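Local coordinates for protein periplasmic beta-glucosidase (PDB 6R5T) that probably hydrolyses terminal, non-reducing beta-D-glucosyl residues with release of beta-D-glucose, as a periplasmic member of glycosyl hydrolase family 3, at residues A[193-196]-A[197-201]; A[326-329]-A[330-334]. The protein carries 1 engineered substitution. All coordinates share one frame; numbering follows the deposited sequence.

Contact 1: A[193-196]-A[197-201]; sequences VDMS and LPRMF
Ser-196 caps the helix that begins at Leu-197. Its OG takes the backbone N-H of Arg-199 at 3.1 Å from OG to N, in a fairly straight bond (160°), while its carbonyl O accepts from Met-200 N at 3.0 Å. The serine hydroxyl turns back over the first helical turn because OG sits between the backbone N and the carbonyl carbon (chi1 77°), which also brings it to 3.5 Å from CD of Pro-198, a ring tucked against the cap. The CB of Arg-199 lies beside the same hydroxyl.

On the flank of the cap, Met-195, just ahead of Ser-196, packs its sulfur against the backbone and CB of Met-200. SD of Met-195 rests 3.7 Å from Met-200 CA and 3.9 Å from Met-200 CB, and the methyl CE of Met-200 returns to Met-195 CG at 4.0 Å. The two chains, each bent at chi3, cross at a slant. A residue just before the N-cap meeting one four positions into the helix is the hydrophobic staple that often accompanies a capping residue.

Farther out, Asn-227 bonds through ND2 to Met-195 O, and its side chain touches Met-200, as does Trp-236 of helix 235-245. The polar ends cross the dimer interface: Ser-196 OG is hydrogen-bonded to Asp-194 of the second subunit, and Arg-199 forms a salt bridge with Glu-185 of that subunit. One hydroxyl thus serves both helix cap and interface, and the helix N terminus would be expected to favour the partner subunit's carboxylate nearby.

Contact 2: A[326-329]-A[330-334]; sequences LFAD and PYRRL
Asp-329 accepts the backbone N-H of Tyr-331 on its side chain and that of Arg-332 on its carbonyl. The bond from Arg-332 N to Asp-329 O, 3.1 Å, closes a type I beta turn, although the donor stands well above the carbonyl plane. Carboxylate OD1 of Asp-329 takes Tyr-331 N at 2.9 Å, an Asx turn laid over the same residues, and is met from above the carboxylate plane. With CG anti to the backbone N (chi1 179°), the carboxylate is carried forward over the turn; a water sits 2.9 Å from Asp-329 OD2. A second type I turn, Tyr-331 to Leu-334, overlaps the first at Tyr-331 and Arg-332, its Leu-334 N bonding to Tyr-331 O.

Van der Waals contacts come next, several of them carbon against carbonyl oxygen. Leu-326 CD2 lies 3.8 Å from Pro-330 O. In Arg-332, CG lies between the backbone N and the carbonyl carbon (chi1 65°), which lays CB, CG and CD alongside Asp-329 O, with CG at 3.4 Å from that oxygen. Arg-332 NH1 comes to 3.9 Å from Ala-328 CB and makes a weak hydrogen bond to Gly-325 O.

The polar ends find their partners elsewhere in the chain. Arg-333 makes a salt bridge with Asp-120, Arg-332 NE bonds to Ala-166 O, and Tyr-331 OH bonds to Asp-63. Through these bonds the two overlapping turns, which follow helix 307-323, are pinned against helix 55-65 and the loops that carry Asp-120 and Ala-166.

In the fold
From the N terminus, the chain first meets contact 1, in the run between strand 172-178 and helix 197-204, where residues 193-196 lead straight into 197-201 at the start of that helix. Contact 2 comes much later, once helix 307-323 has ended, on the way to helix 352-362. The two are in series: each is one continuous stretch, so neither closes a long loop, nests in the other or crosses it. The centres of contact 1 and contact 2 lie about 42 Å apart. Contact 1 ties the helix start to the Asn-227 loop, to helix 235-245 and to the second subunit; contact 2 binds the segment beyond helix 307-323 back to helix 55-65.

Contact 1: A[193-196]-A[197-201]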
loop_
_atom_site.group_PDB
_atom_site.type_symbol
_atom_site.label_atom_id
_atom_site.label_comp_id
_atom_site.label_asym_id
_atom_site.label_seq_id
_atom_site.Cartn_x
_atom_site.Cartn_y
_atom_site.Cartn_z
ATOM N N VAL A 193 -4.068 -2.495 9.630
ATOM C CA VAL A 193 -4.604 -1.271 9.037
ATOM C C VAL A 193 -4.028 -0.109 9.781
ATOM O O VAL A 193 -4.101 -0.056 11.032
ATOM C CB VAL A 193 -6.136 -1.220 9.000
ATOM C CG1 VAL A 193 -6.636 0.129 8.497
ATOM C CG2 VAL A 193 -6.704 -2.367 8.162
ATOM N N ASP A 194 -3.426 0.791 9.025
ATOM C CA ASP A 194 -2.756 1.949 9.650
ATOM C C ASP A 194 -3.109 3.158 8.818
ATOM O O ASP A 194 -2.845 3.116 7.602
ATOM C CB ASP A 194 -1.256 1.702 9.750
ATOM C CG ASP A 194 -0.560 2.819 10.475
ATOM O OD1 ASP A 194 -0.246 3.852 9.814
ATOM O OD2 ASP A 194 -0.371 2.642 11.670
ATOM N N MET A 195 -3.748 4.171 9.405
ATOM C CA MET A 195 -4.138 5.341 8.621
ATOM C C MET A 195 -4.336 6.537 9.548
ATOM O O MET A 195 -4.526 6.384 10.736
ATOM C CB MET A 195 -5.394 5.106 7.758
ATOM C CG MET A 195 -6.659 4.980 8.494
ATOM S SD MET A 195 -8.170 4.872 7.457
ATOM C CE MET A 195 -7.838 3.321 6.607
ATOM N N SER A 196 -4.255 7.715 8.958
ATOM C CA SER A 196 -4.461 8.971 9.704
ATOM C C SER A 196 -5.911 9.092 10.165
ATOM O O SER A 196 -6.852 8.557 9.518
ATOM C CB SER A 196 -4.051 10.168 8.855
ATOM O OG SER A 196 -5.057 10.462 7.861
ATOM N N LEU A 197 -6.113 9.901 11.180
ATOM C CA LEU A 197 -7.490 10.144 11.621
ATOM C C LEU A 197 -8.257 10.934 10.583
ATOM O O LEU A 197 -9.443 10.644 10.365
ATOM C CB LEU A 197 -7.495 10.759 13.014
ATOM C CG LEU A 197 -6.991 9.806 14.107
ATOM C CD1 LEU A 197 -6.829 10.553 15.432
ATOM C CD2 LEU A 197 -7.935 8.611 14.281
ATOM N N PRO A 198 -7.709 11.985 9.917
ATOM C CA PRO A 198 -8.516 12.648 8.908
ATOM C C PRO A 198 -8.984 11.698 7.800
ATOM O O PRO A 198 -10.115 11.826 7.340
ATOM C CB PRO A 198 -7.595 13.771 8.418
ATOM C CG PRO A 198 -6.737 14.051 9.601
ATOM C CD PRO A 198 -6.435 12.681 10.182
ATOM N N ARG A 199 -8.126 10.783 7.358
ATOM C CA ARG A 199 -8.527 9.819 6.287
ATOM C C ARG A 199 -9.629 8.892 6.838
ATOM O O ARG A 199 -10.622 8.569 6.144
ATOM C CB ARG A 199 -7.335 9.029 5.763
ATOM C CG ARG A 199 -7.707 7.909 4.818
ATOM C CD ARG A 199 -6.517 7.172 4.227
ATOM N NE ARG A 199 -5.881 7.939 3.172
ATOM C CZ ARG A 199 -4.963 7.433 2.336
ATOM N NH1 ARG A 199 -4.521 6.206 2.477
ATOM N NH2 ARG A 199 -4.473 8.171 1.376
ATOM N N MET A 200 -9.428 8.426 8.050
ATOM C CA MET A 200 -10.398 7.524 8.697
ATOM C C MET A 200 -11.772 8.202 8.742
ATOM O O MET A 200 -12.802 7.629 8.306
ATOM C CB MET A 200 -9.875 7.162 10.095
ATOM C CG MET A 200 -10.480 5.965 10.651
ATOM S SD MET A 200 -9.899 5.741 12.366
ATOM C CE MET A 200 -8.162 5.442 12.218
ATOM N N PHE A 201 -11.824 9.438 9.249
ATOM C CA PHE A 201 -13.103 10.139 9.445
ATOM C C PHE A 201 -13.747 10.550 8.128
ATOM O O PHE A 201 -14.979 10.450 7.987
ATOM C CB PHE A 201 -12.914 11.317 10.397
ATOM C CG PHE A 201 -12.995 10.888 11.844
ATOM C CD1 PHE A 201 -11.953 10.253 12.454
ATOM C CD2 PHE A 201 -14.222 10.868 12.483
ATOM C CE1 PHE A 201 -12.047 9.816 13.768
ATOM C CE2 PHE A 201 -14.348 10.355 13.770
ATOM C CZ PHE A 201 -13.244 9.870 14.422
#

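Contact 2: A[326-329]-A[330-334]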
loop_
_atom_site.group_PDB
_atom_site.type_symbol
_atom_site.label_atom_id
_atom_site.label_comp_id
_atom_site.label_asym_id
_atom_site.label_seq_id
_atom_site.Cartn_x
_atom_site.Cartn_y
_atom_site.Cartn_z
ATOM N N LEU A 326 -39.422 -10.905 19.585
ATOM C CA LEU A 326 -39.261 -12.292 20.057
ATOM C C LEU A 326 -39.825 -12.462 21.470
ATOM O O LEU A 326 -40.141 -13.586 21.805
ATOM C CB LEU A 326 -37.803 -12.726 19.922
ATOM C CG LEU A 326 -37.320 -12.808 18.470
ATOM C CD1 LEU A 326 -35.791 -12.921 18.450
ATOM C CD2 LEU A 326 -37.923 -13.997 17.723
ATOM N N PHE A 327 -39.926 -11.412 22.249
ATOM C CA PHE A 327 -40.591 -11.535 23.581
ATOM C C PHE A 327 -42.108 -11.580 23.385
ATOM O O PHE A 327 -42.782 -12.209 24.200
ATOM C CB PHE A 327 -40.206 -10.426 24.529
ATOM C CG PHE A 327 -38.814 -10.560 25.060
ATOM C CD1 PHE A 327 -38.516 -11.578 25.949
ATOM C CD2 PHE A 327 -37.800 -9.729 24.638
ATOM C CE1 PHE A 327 -37.238 -11.751 26.448
ATOM C CE2 PHE A 327 -36.532 -9.868 25.168
ATOM C CZ PHE A 327 -36.230 -10.901 26.032
ATOM N N ALA A 328 -42.635 -11.002 22.310
ATOM C CA ALA A 328 -44.094 -11.022 22.038
ATOM C C ALA A 328 -44.484 -12.370 21.444
ATOM O O ALA A 328 -45.537 -12.923 21.798
ATOM C CB ALA A 328 -44.448 -9.860 21.145
ATOM N N ASP A 329 -43.649 -12.923 20.553
ATOM C CA ASP A 329 -43.868 -14.262 19.989
ATOM C C ASP A 329 -42.545 -14.775 19.455
ATOM O O ASP A 329 -42.113 -14.357 18.372
ATOM C CB ASP A 329 -44.923 -14.243 18.880
ATOM C CG ASP A 329 -45.185 -15.595 18.218
ATOM O OD1 ASP A 329 -44.701 -16.644 18.724
ATOM O OD2 ASP A 329 -45.859 -15.575 17.164
ATOM N N PRO A 330 -41.934 -15.737 20.162
ATOM C CA PRO A 330 -40.662 -16.332 19.759
ATOM C C PRO A 330 -40.773 -17.070 18.423
ATOM O O PRO A 330 -39.709 -17.393 17.823
ATOM C CB PRO A 330 -40.263 -17.292 20.871
ATOM C CG PRO A 330 -41.391 -17.278 21.873
ATOM C CD PRO A 330 -42.414 -16.261 21.453
ATOM N N TYR A 331 -42.015 -17.390 17.994
ATOM C CA TYR A 331 -42.270 -18.151 16.746
ATOM C C TYR A 331 -42.807 -17.252 15.634
ATOM O O TYR A 331 -43.311 -17.792 14.633
ATOM C CB TYR A 331 -43.196 -19.350 17.012
ATOM C CG TYR A 331 -42.613 -20.352 17.974
ATOM C CD1 TYR A 331 -41.758 -21.346 17.555
ATOM C CD2 TYR A 331 -42.850 -20.241 19.335
ATOM C CE1 TYR A 331 -41.208 -22.264 18.431
ATOM C CE2 TYR A 331 -42.288 -21.127 20.240
ATOM C CZ TYR A 331 -41.472 -22.146 19.789
ATOM O OH TYR A 331 -40.914 -23.036 20.651
ATOM N N ARG A 332 -42.649 -15.943 15.739
ATOM C CA ARG A 332 -43.282 -15.011 14.765
ATOM C C ARG A 332 -42.718 -15.198 13.354
ATOM O O ARG A 332 -43.471 -14.932 12.394
ATOM C CB ARG A 332 -43.157 -13.575 15.235
ATOM C CG ARG A 332 -41.725 -13.044 15.303
ATOM C CD ARG A 332 -41.597 -11.789 16.127
ATOM N NE ARG A 332 -42.513 -10.760 15.683
ATOM C CZ ARG A 332 -43.666 -10.406 16.275
ATOM N NH1 ARG A 332 -44.025 -10.923 17.431
ATOM N NH2 ARG A 332 -44.418 -9.482 15.738
ATOM N N ARG A 333 -41.483 -15.702 13.201
ATOM C CA ARG A 333 -40.911 -15.985 11.858
ATOM C C ARG A 333 -40.949 -17.484 11.551
ATOM O O ARG A 333 -40.324 -17.910 10.577
ATOM C CB ARG A 333 -39.483 -15.408 11.798
ATOM C CG ARG A 333 -39.469 -13.900 11.922
ATOM C CD ARG A 333 -38.036 -13.339 11.767
ATOM N NE ARG A 333 -38.143 -11.914 11.793
ATOM C CZ ARG A 333 -38.269 -11.148 12.880
ATOM N NH1 ARG A 333 -38.080 -11.630 14.095
ATOM N NH2 ARG A 333 -38.468 -9.871 12.726
ATOM N N LEU A 334 -41.656 -18.292 12.372
ATOM C CA LEU A 334 -41.579 -19.772 12.283
ATOM C C LEU A 334 -42.944 -20.407 11.983
ATOM O O LEU A 334 -43.018 -21.619 12.071
ATOM C CB LEU A 334 -40.969 -20.273 13.582
ATOM C CG LEU A 334 -39.512 -19.869 13.755
ATOM C CD1 LEU A 334 -39.013 -20.191 15.142
ATOM C CD2 LEU A 334 -38.670 -20.574 12.708
HETATM O O HOH W 1 -46.493 -17.748 15.396
#